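PDB 5K04: N-terminal acetyltransferase B complex subunit NAT3 from Candida albicans, which probably acts as the catalytic subunit of the NatB complex, transferring an acetyl group from acetyl-CoA to the N-terminal amino group of proteins. Local coordinates for residues Pro40-Lys45 / Leu100-Asp105; Tyr57-Thr62 / His74-Thr79. All coordinates share one frame; numbering follows the deposited sequence.

Contact 1 (Pro40-Lys45 / Leu100-Asp105); sequences PQLFYK and LTQVKD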
loop_
_atom_site.group_PDB
_atom_site.type_symbol
_atom_site.label_atom_id
_atom_site.label_comp_id
_atom_site.label_asym_id
_atom_site.label_seq_id
_atom_site.Cartn_x
_atom_site.Cartn_y
_atom_site.Cartn_z
ATOM N N PRO B 40 16.710 11.066 8.551
ATOM C CA PRO B 40 15.478 11.494 7.857
ATOM C C PRO B 40 15.702 12.483 6.726
ATOM O O PRO B 40 14.907 12.500 5.774
ATOM C CB PRO B 40 14.631 12.114 8.980
ATOM C CG PRO B 40 15.565 12.316 10.145
ATOM C CD PRO B 40 16.679 11.345 10.003
ATOM N N GLN B 41 16.743 13.323 6.805
ATOM C CA GLN B 41 17.002 14.283 5.733
ATOM C C GLN B 41 17.626 13.648 4.489
ATOM O O GLN B 41 17.659 14.292 3.432
ATOM C CB GLN B 41 17.912 15.402 6.231
ATOM C CG GLN B 41 17.296 16.269 7.313
ATOM C CD GLN B 41 18.100 17.539 7.577
ATOM O OE1 GLN B 41 18.565 18.202 6.645
ATOM N NE2 GLN B 41 18.251 17.890 8.860
ATOM N N LEU B 42 18.133 12.418 4.596
ATOM C CA LEU B 42 18.851 11.747 3.520
ATOM C C LEU B 42 17.948 10.774 2.779
ATOM O O LEU B 42 18.424 9.898 2.050
ATOM C CB LEU B 42 20.093 11.037 4.070
ATOM C CG LEU B 42 21.040 11.875 4.965
ATOM C CD1 LEU B 42 22.407 11.212 5.129
ATOM C CD2 LEU B 42 21.220 13.292 4.451
ATOM N N PHE B 43 16.646 10.926 2.955
ATOM C CA PHE B 43 15.638 10.105 2.296
ATOM C C PHE B 43 14.637 11.113 1.730
ATOM O O PHE B 43 13.729 11.598 2.420
ATOM C CB PHE B 43 15.009 9.101 3.272
ATOM C CG PHE B 43 14.247 7.972 2.603
ATOM C CD1 PHE B 43 13.948 8.009 1.246
ATOM C CD2 PHE B 43 13.816 6.877 3.354
ATOM C CE1 PHE B 43 13.242 6.984 0.642
ATOM C CE2 PHE B 43 13.111 5.837 2.759
ATOM C CZ PHE B 43 12.827 5.892 1.393
ATOM N N TYR B 44 14.843 11.457 0.468
ATOM C CA TYR B 44 14.016 12.435 -0.211
ATOM C C TYR B 44 13.677 11.919 -1.599
ATOM O O TYR B 44 14.328 11.021 -2.144
ATOM C CB TYR B 44 14.700 13.810 -0.306
ATOM C CG TYR B 44 16.126 13.744 -0.792
ATOM C CD1 TYR B 44 16.429 13.798 -2.151
ATOM C CD2 TYR B 44 17.175 13.635 0.104
ATOM C CE1 TYR B 44 17.765 13.751 -2.598
ATOM C CE2 TYR B 44 18.509 13.575 -0.330
ATOM C CZ TYR B 44 18.793 13.631 -1.674
ATOM O OH TYR B 44 20.101 13.552 -2.088
ATOM N N LYS B 45 12.644 12.525 -2.163
ATOM C CA LYS B 45 12.067 12.088 -3.411
ATOM C C LYS B 45 12.025 13.252 -4.387
ATOM O O LYS B 45 11.951 14.428 -4.002
ATOM C CB LYS B 45 10.651 11.533 -3.204
ATOM C CG LYS B 45 9.660 12.551 -2.614
ATOM C CD LYS B 45 8.227 12.025 -2.669
ATOM C CE LYS B 45 7.224 13.012 -2.091
ATOM N NZ LYS B 45 5.861 12.378 -2.082
ATOM N N LEU B 100 23.364 19.087 1.716
ATOM C CA LEU B 100 22.892 18.864 3.076
ATOM C C LEU B 100 24.048 18.991 4.063
ATOM O O LEU B 100 25.132 18.439 3.839
ATOM C CB LEU B 100 22.236 17.492 3.169
ATOM C CG LEU B 100 21.214 17.287 2.045
ATOM C CD1 LEU B 100 20.525 15.918 2.118
ATOM C CD2 LEU B 100 20.176 18.402 2.048
ATOM N N THR B 101 23.824 19.748 5.142
ATOM C CA THR B 101 24.928 20.091 6.038
ATOM C C THR B 101 25.411 18.875 6.807
ATOM O O THR B 101 26.593 18.785 7.161
ATOM C CB THR B 101 24.515 21.202 7.010
ATOM O OG1 THR B 101 23.384 20.776 7.780
ATOM C CG2 THR B 101 24.159 22.474 6.253
ATOM N N GLN B 102 24.502 17.944 7.077
ATOM C CA GLN B 102 24.854 16.669 7.681
ATOM C C GLN B 102 25.848 15.901 6.808
ATOM O O GLN B 102 26.785 15.278 7.324
ATOM C CB GLN B 102 23.553 15.901 7.913
ATOM C CG GLN B 102 23.642 14.435 8.214
ATOM C CD GLN B 102 22.272 13.879 8.603
ATOM O OE1 GLN B 102 21.235 14.408 8.191
ATOM N NE2 GLN B 102 22.266 12.833 9.426
ATOM N N VAL B 103 25.682 15.973 5.478
ATOM C CA VAL B 103 26.615 15.339 4.543
ATOM C C VAL B 103 27.917 16.125 4.451
ATOM O O VAL B 103 29.006 15.543 4.424
ATOM C CB VAL B 103 25.967 15.203 3.152
ATOM C CG1 VAL B 103 26.992 14.753 2.115
ATOM C CG2 VAL B 103 24.782 14.249 3.189
ATOM N N LYS B 104 27.823 17.461 4.375
ATOM C CA LYS B 104 29.016 18.297 4.253
ATOM C C LYS B 104 29.965 18.106 5.427
ATOM O O LYS B 104 31.173 18.331 5.292
ATOM C CB LYS B 104 28.623 19.769 4.158
ATOM C CG LYS B 104 27.982 20.206 2.844
ATOM C CD LYS B 104 27.665 21.688 2.950
ATOM C CE LYS B 104 26.952 22.225 1.739
ATOM N NZ LYS B 104 26.576 23.645 1.971
ATOM N N ASP B 105 29.432 17.727 6.586
ATOM C CA ASP B 105 30.222 17.487 7.781
ATOM C C ASP B 105 30.899 16.131 7.768
ATOM O O ASP B 105 31.659 15.833 8.696
ATOM C CB ASP B 105 29.346 17.585 9.030
ATOM C CG ASP B 105 28.849 18.989 9.291
ATOM O OD1 ASP B 105 29.316 19.923 8.600
ATOM O OD2 ASP B 105 27.985 19.154 10.183
#

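Contact 2 (Tyr57-Thr62 / His74-Thr79); sequences YMMAKT and HITAVT. With COA (coenzyme A), chain D.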
loop_
_atom_site.group_PDB
_atom_site.type_symbol
_atom_site.label_atom_id
_atom_site.label_comp_id
_atom_site.label_asym_id
_atom_site.label_seq_id
_atom_site.Cartn_x
_atom_site.Cartn_y
_atom_site.Cartn_z
ATOM N N TYR B 57 13.756 8.612 -6.048
ATOM C CA TYR B 57 14.115 8.895 -4.668
ATOM C C TYR B 57 15.566 8.519 -4.404
ATOM O O TYR B 57 16.195 7.777 -5.163
ATOM C CB TYR B 57 13.188 8.185 -3.659
ATOM C CG TYR B 57 13.089 6.666 -3.777
ATOM C CD1 TYR B 57 13.999 5.826 -3.144
ATOM C CD2 TYR B 57 12.046 6.082 -4.489
ATOM C CE1 TYR B 57 13.887 4.440 -3.245
ATOM C CE2 TYR B 57 11.919 4.722 -4.601
ATOM C CZ TYR B 57 12.835 3.895 -3.978
ATOM O OH TYR B 57 12.674 2.535 -4.110
ATOM N N MET B 58 16.081 9.092 -3.310
ATOM C CA MET B 58 17.403 8.829 -2.765
ATOM C C MET B 58 17.262 8.371 -1.317
ATOM O O MET B 58 16.541 8.996 -0.531
ATOM C CB MET B 58 18.286 10.079 -2.822
ATOM C CG MET B 58 19.314 10.125 -1.709
ATOM S SD MET B 58 20.513 8.846 -1.901
ATOM C CE MET B 58 21.101 9.431 -3.416
ATOM N N MET B 59 17.907 7.248 -0.990
ATOM C CA MET B 59 18.082 6.785 0.378
ATOM C C MET B 59 19.575 6.768 0.628
ATOM O O MET B 59 20.311 6.050 -0.054
ATOM C CB MET B 59 17.493 5.387 0.611
ATOM C CG MET B 59 16.044 5.220 0.177
ATOM S SD MET B 59 15.558 3.518 0.114
ATOM C CE MET B 59 15.877 3.212 1.777
ATOM N N ALA B 60 20.023 7.580 1.575
ATOM C CA ALA B 60 21.416 7.608 1.968
ATOM C C ALA B 60 21.495 7.611 3.493
ATOM O O ALA B 60 20.495 7.789 4.193
ATOM C CB ALA B 60 22.144 8.823 1.365
ATOM N N LYS B 61 22.709 7.426 4.004
ATOM C CA LYS B 61 22.936 7.407 5.442
ATOM C C LYS B 61 24.327 7.950 5.729
ATOM O O LYS B 61 25.137 8.150 4.817
ATOM C CB LYS B 61 22.785 5.990 6.015
ATOM C CG LYS B 61 23.667 4.937 5.323
ATOM C CD LYS B 61 23.833 3.675 6.175
ATOM C CE LYS B 61 24.389 2.543 5.333
ATOM N NZ LYS B 61 24.560 1.302 6.121
ATOM N N THR B 62 24.598 8.192 7.014
ATOM C CA THR B 62 25.949 8.482 7.482
ATOM C C THR B 62 26.408 7.378 8.422
ATOM O O THR B 62 25.598 6.717 9.071
ATOM C CB THR B 62 26.065 9.856 8.197
ATOM O OG1 THR B 62 25.283 9.850 9.390
ATOM C CG2 THR B 62 25.669 11.036 7.258
ATOM N N HIS B 74 26.854 7.462 2.852
ATOM C CA HIS B 74 26.742 6.283 2.014
ATOM C C HIS B 74 25.416 6.334 1.277
ATOM O O HIS B 74 24.373 6.587 1.890
ATOM C CB HIS B 74 26.836 4.995 2.836
ATOM C CG HIS B 74 26.747 3.758 2.004
ATOM N ND1 HIS B 74 27.853 3.176 1.420
ATOM C CD2 HIS B 74 25.682 3.009 1.630
ATOM C CE1 HIS B 74 27.473 2.112 0.734
ATOM N NE2 HIS B 74 26.161 1.996 0.835
ATOM N N ILE B 75 25.467 6.117 -0.037
ATOM C CA ILE B 75 24.265 5.984 -0.853
ATOM C C ILE B 75 23.837 4.518 -0.845
ATOM O O ILE B 75 24.622 3.640 -1.218
ATOM C CB ILE B 75 24.514 6.473 -2.287
ATOM C CG1 ILE B 75 24.769 7.976 -2.312
ATOM C CG2 ILE B 75 23.324 6.140 -3.159
ATOM C CD1 ILE B 75 25.454 8.441 -3.584
ATOM N N THR B 76 22.600 4.246 -0.421
ATOM C CA THR B 76 22.074 2.887 -0.498
ATOM C C THR B 76 21.152 2.665 -1.687
ATOM O O THR B 76 21.174 1.585 -2.276
ATOM C CB THR B 76 21.337 2.509 0.790
ATOM O OG1 THR B 76 20.054 3.131 0.818
ATOM C CG2 THR B 76 22.127 2.982 1.934
ATOM N N ALA B 77 20.364 3.666 -2.072
ATOM C CA ALA B 77 19.446 3.493 -3.195
ATOM C C ALA B 77 19.169 4.817 -3.906
ATOM O O ALA B 77 18.803 5.813 -3.268
ATOM C CB ALA B 77 18.125 2.866 -2.717
ATOM N N VAL B 78 19.335 4.802 -5.227
ATOM C CA VAL B 78 18.848 5.826 -6.140
ATOM C C VAL B 78 18.092 5.124 -7.258
ATOM O O VAL B 78 18.608 4.168 -7.845
ATOM C CB VAL B 78 19.991 6.655 -6.751
ATOM C CG1 VAL B 78 19.448 7.923 -7.370
ATOM C CG2 VAL B 78 21.034 6.961 -5.722
ATOM N N THR B 79 16.885 5.602 -7.561
ATOM C CA THR B 79 16.114 5.113 -8.693
ATOM C C THR B 79 15.309 6.257 -9.273
ATOM O O THR B 79 14.923 7.193 -8.572
ATOM C CB THR B 79 15.146 3.966 -8.349
ATOM O OG1 THR B 79 14.458 4.242 -7.117
ATOM C CG2 THR B 79 15.902 2.704 -8.220
HETATM N N1A COA D . 22.056 3.554 -20.973
HETATM C C2A COA D . 23.415 4.039 -21.371
HETATM N N3A COA D . 23.885 5.090 -20.377
HETATM C C4A COA D . 23.124 5.653 -19.241
HETATM C C5A COA D . 21.619 5.166 -18.931
HETATM C C6A COA D . 21.117 3.991 -19.861
HETATM N N6A COA D . 19.872 3.320 -19.688
HETATM N N7A COA D . 21.088 5.771 -17.602
HETATM C C8A COA D . 22.167 6.664 -16.890
HETATM N N9A COA D . 23.365 6.451 -17.986
HETATM C C1B COA D . 24.823 7.038 -17.569
HETATM C C2B COA D . 25.589 7.819 -18.681
HETATM O O2B COA D . 26.801 7.428 -19.331
HETATM C C3B COA D . 25.113 9.162 -18.176
HETATM O O3B COA D . 25.263 10.494 -18.679
HETATM P P3B COA D . 24.778 11.477 -19.891
HETATM O O7A COA D . 23.977 12.587 -19.235
HETATM O O8A COA D . 26.089 12.040 -20.455
HETATM O O9A COA D . 23.968 10.621 -20.837
HETATM C C4B COA D . 24.712 8.929 -16.621
HETATM O O4B COA D . 24.755 7.512 -16.176
HETATM C C5B COA D . 23.785 9.976 -15.894
HETATM O O5B COA D . 22.382 10.095 -16.150
HETATM P P1A COA D . 20.993 10.600 -15.499
HETATM O O1A COA D . 21.334 11.344 -14.262
HETATM O O2A COA D . 20.241 11.380 -16.535
HETATM O O3A COA D . 20.232 9.270 -15.180
HETATM P P2A COA D . 18.748 8.705 -14.898
HETATM O O4A COA D . 18.205 8.220 -16.211
HETATM O O5A COA D . 17.985 9.694 -14.164
HETATM O O6A COA D . 19.102 7.411 -14.013
HETATM C CBP COA D . 19.633 4.951 -13.152
HETATM C CCP COA D . 20.084 6.371 -13.924
HETATM C CDP COA D . 20.868 3.811 -13.242
HETATM C CEP COA D . 19.218 5.282 -11.543
HETATM C CAP COA D . 18.227 4.332 -13.964
HETATM O OAP COA D . 18.205 4.427 -15.369
HETATM C C9P COA D . 17.393 3.261 -13.093
HETATM O O9P COA D . 17.556 1.916 -13.200
HETATM N N8P COA D . 16.877 3.768 -11.755
HETATM C C7P COA D . 16.923 2.893 -10.445
HETATM C C6P COA D . 17.596 1.474 -10.542
HETATM C C5P COA D . 19.208 1.214 -10.706
HETATM O O5P COA D . 19.744 0.513 -11.712
HETATM N N4P COA D . 20.069 1.904 -9.724
HETATM C C3P COA D . 21.036 2.938 -9.428
HETATM C C2P COA D . 22.336 3.339 -10.105
HETATM S S1P COA D . 23.803 2.354 -10.091
#

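Contact 1 (Pro40-Lys45 / Leu100-Asp105)
L42 and L100 interlock by one methyl group each. The two side chains slide past each other in opposite directions. CD2 of L42 touches CD1 of L100 at 3.6 Å. Each of these methyls is a bump that fills a hollow on the other segment.

The hollow for L42 CD2 lies on 100-105. L100 CD1 forms one wall, V103 CG2 a second at 3.9 Å from L42 CD2, and the amide oxygen of Q102 a third. The hollow for L100 CD1 lies on 40-45. It is lined by L42 CD2, by the backbone O of Q41, 3.5 Å from L100 CD1, and by the ring of Y44. The ring is met obliquely, with Y44 CE2 3.9 Å from L100 CD1. The torsions of L100 explain this reach. Its CG lies anti to the carbonyl carbon, and chi2 of -179° carries CD1 straight out.

Q102 lies beside Q41. Its extended chain brings OE1 to 4.0 Å from Q41 CB. No hydrogen bond crosses between the segments, and the contact is made by packing of side chains. The polar end of Y44 is held elsewhere, by a hydrogen bond from OH to L93 O.

L100 is the N-cap residue of helix 101-104. Its O accepts a 2.9 Å bond from K104 N. The residue that caps the helix thus also puts its side chain into the hollow on 40-45.

The contact joins the entry to strand 43-48 with the start of the short helix before strand 108-114. L42 and Y44 also make backbone hydrogen bonds to A60 and M58 of strand 53-65. Q102 touches W39, V103 packs on L163, and Q41 meets D212 of the second protein chain of the complex.

Contact 2 (Tyr57-Thr62 / His74-Thr79)
M58 folds back onto V78 and I75 because its chain bends twice beyond CG. Chi2 of 67° swings SD round, and a similar chi3 sets CE 3.4 Å from V78 CG2. In T76, chi1 of 76° puts OG1 between the backbone N and the carbonyl carbon, within 3.1 Å of M59 O. T79 has its OG1 in the same kind of position. That oxygen lies over one face of the Y57 ring, 3.6 Å from Y57 CZ, offset toward the rim. It is buried and has no polar partner in the model.

The strands run antiparallel. M59 N bonds to A77 O at 2.8 Å, nearly straight. T76 and A77 then both face M59, which is a classic beta bulge. M59 O is gripped by three donors. A77 N lies in the carbonyl plane, T76 N (2.9 Å from M59 O) is slightly tilted, and T76 OG1 stands well above it. Beyond the bulge, K61 and H74 bond in both directions, with H74 N 2.7 Å from K61 O. Their side chains lie side by side, with K61 CE 3.9 Å from H74 CD2.

The bulged strand is 70-80, and a bulge there is a known feature of GNAT folds. It is consistent with the parting of 70-80 from 108-114 where coenzyme A enters. V78 and T79 belong to that pocket.

The hairpin lies mid-sheet, between strands 43-48 and 108-114. H74 ND1 bonds to D110 of the latter. Helices 16-19 and 29-38 cover the face of Y57, M59 and K61.

Contact 2 is buried near the centre of the chain, while contact 1 is partly buried and lies farther out. Their centres are 10 Å apart, and strands 43-48 and 53-65 join them as neighbours in one sheet. Backbone bonds link these two strands. Chemistry follows place. Contact 2 is backbone pairing within the sheet, with a bulge and side chains on both faces. Contact 1 is side-chain packing between a strand entry and a helix start, without hydrogen bonds across it. Contact 2 reaches the coenzyme A pocket, whereas Y44 of contact 1 keeps its side chain about 12 Å from the bound coenzyme A.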